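Local coordinates for HTLV-2 integrase catalytic core domain (Human T-cell leukemia virus 2, PDB 6QBT), which probably serves as the catalytic, magnesium-binding part of the retroviral enzyme that inserts viral DNA into the host genome, at residues A[14-17]-A[22-25]. Sequence-based numbering, arbitrary orientation.
Sequences VTHY and YKYC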
loop_
_atom_site.group_PDB
_atom_site.type_symbol
_atom_site.label_atom_id
_atom_site.label_comp_id
_atom_site.label_asym_id
_atom_site.label_seq_id
_atom_site.Cartn_x
_atom_site.Cartn_y
_atom_site.Cartn_z
ATOM N N VAL A 14 -17.848 -12.849 -8.026
ATOM C CA VAL A 14 -17.503 -13.418 -6.762
ATOM C C VAL A 14 -17.360 -14.928 -6.958
ATOM O O VAL A 14 -18.229 -15.555 -7.539
ATOM C CB VAL A 14 -18.563 -13.058 -5.714
ATOM C CG1 VAL A 14 -18.342 -13.850 -4.441
ATOM C CG2 VAL A 14 -18.500 -11.556 -5.409
ATOM N N THR A 15 -16.253 -15.502 -6.483
ATOM C CA THR A 15 -16.097 -16.958 -6.438
ATOM C C THR A 15 -15.965 -17.402 -4.977
ATOM O O THR A 15 -15.678 -16.590 -4.126
ATOM C CB THR A 15 -14.921 -17.467 -7.305
ATOM O OG1 THR A 15 -14.919 -18.899 -7.281
ATOM C CG2 THR A 15 -13.580 -16.966 -6.807
ATOM N N HIS A 16 -16.176 -18.683 -4.703
ATOM C CA HIS A 16 -16.286 -19.155 -3.348
ATOM C C HIS A 16 -15.104 -20.032 -3.030
ATOM O O HIS A 16 -14.563 -20.661 -3.924
ATOM C CB HIS A 16 -17.622 -19.827 -3.143
ATOM C CG HIS A 16 -18.774 -18.875 -3.253
ATOM N ND1 HIS A 16 -19.386 -18.577 -4.456
ATOM C CD2 HIS A 16 -19.380 -18.101 -2.324
ATOM C CE1 HIS A 16 -20.333 -17.676 -4.260
ATOM N NE2 HIS A 16 -20.350 -17.370 -2.974
ATOM N N TYR A 17 -14.632 -19.973 -1.781
ATOM C CA TYR A 17 -13.455 -20.728 -1.332
ATOM C C TYR A 17 -13.660 -21.237 0.092
ATOM O O TYR A 17 -13.720 -20.445 1.020
ATOM C CB TYR A 17 -12.186 -19.896 -1.405
ATOM C CG TYR A 17 -10.967 -20.716 -1.097
ATOM C CD1 TYR A 17 -10.416 -21.560 -2.062
ATOM C CD2 TYR A 17 -10.389 -20.702 0.169
ATOM C CE1 TYR A 17 -9.307 -22.345 -1.786
ATOM C CE2 TYR A 17 -9.269 -21.478 0.464
ATOM C CZ TYR A 17 -8.731 -22.295 -0.517
ATOM O OH TYR A 17 -7.631 -23.058 -0.246
ATOM N N TYR A 22 -15.697 -22.824 6.493
ATOM C CA TYR A 22 -16.371 -21.586 6.122
ATOM C C TYR A 22 -16.158 -21.315 4.645
ATOM O O TYR A 22 -15.014 -21.411 4.139
ATOM C CB TYR A 22 -15.871 -20.371 6.913
ATOM C CG TYR A 22 -16.776 -19.154 6.713
ATOM C CD1 TYR A 22 -17.959 -18.986 7.480
ATOM C CD2 TYR A 22 -16.479 -18.189 5.755
ATOM C CE1 TYR A 22 -18.782 -17.881 7.305
ATOM C CE2 TYR A 22 -17.304 -17.089 5.565
ATOM C CZ TYR A 22 -18.445 -16.940 6.348
ATOM O OH TYR A 22 -19.251 -15.864 6.129
ATOM N N LYS A 23 -17.243 -20.932 3.973
ATOM C CA LYS A 23 -17.196 -20.633 2.549
ATOM C C LYS A 23 -16.989 -19.132 2.367
ATOM O O LYS A 23 -17.912 -18.358 2.479
ATOM C CB LYS A 23 -18.490 -21.116 1.871
ATOM C CG LYS A 23 -18.528 -20.946 0.355
ATOM C CD LYS A 23 -19.848 -21.404 -0.250
ATOM C CE LYS A 23 -19.999 -22.922 -0.141
ATOM N NZ LYS A 23 -21.272 -23.410 -0.758
ATOM N N TYR A 24 -15.770 -18.733 2.067
ATOM C CA TYR A 24 -15.449 -17.317 1.869
ATOM C C TYR A 24 -15.863 -16.890 0.470
ATOM O O TYR A 24 -15.984 -17.736 -0.442
ATOM C CB TYR A 24 -13.953 -17.062 2.061
ATOM C CG TYR A 24 -13.529 -17.270 3.483
ATOM C CD1 TYR A 24 -13.279 -18.555 3.977
ATOM C CD2 TYR A 24 -13.399 -16.194 4.360
ATOM C CE1 TYR A 24 -12.896 -18.752 5.292
ATOM C CE2 TYR A 24 -13.034 -16.389 5.676
ATOM C CZ TYR A 24 -12.772 -17.665 6.140
ATOM O OH TYR A 24 -12.404 -17.869 7.461
ATOM N N CYS A 25 -16.080 -15.578 0.326
ATOM C CA CYS A 25 -16.397 -14.932 -0.939
ATOM C C CYS A 25 -15.176 -14.174 -1.409
ATOM O O CYS A 25 -14.813 -13.133 -0.856
ATOM C CB CYS A 25 -17.553 -13.956 -0.754
ATOM S SG CYS A 25 -19.076 -14.786 -0.270
#
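With CG anti to its carbonyl carbon (chi1 -66°), the His16 ring is set beside Cys25, whose SG likewise stands anti to its own carbonyl carbon (chi1 -64°). The sulfur lies 3.9 Å from His16 CD2 and approaches the imidazole obliquely. On the other flank, the Lys23 aliphatic chain crosses the histidine at a slant, its CG 3.8 Å from His16 CB. Farther along the same face, Val14 CG1 packs 3.8 Å from Cys25 CB. The strands run antiparallel, their axes at 155°. Tyr17 and Tyr24 form a hydrogen-bonded pair: Tyr17 N donates to Tyr24 O and Tyr24 N to Tyr17 O, both at 2.9 Å. The same Tyr24 O receives a CA-H contact from His16 CA at 3.2 Å, in the non-hydrogen-bonded pair His16-Cys25. Tyr17 O also sits at the edge of the Tyr24 ring, 3.5 Å from CD1. Outside the pair, Glu45 accepts a hydrogen bond from His16 NE2, and Asn117 of helix 104-122 bonds Tyr17 OH. The arrangement is the beta hairpin of strands 9-19 and 22-31 in the RNase H-like integrase core, with Val14 following Asp13, a magnesium ligand.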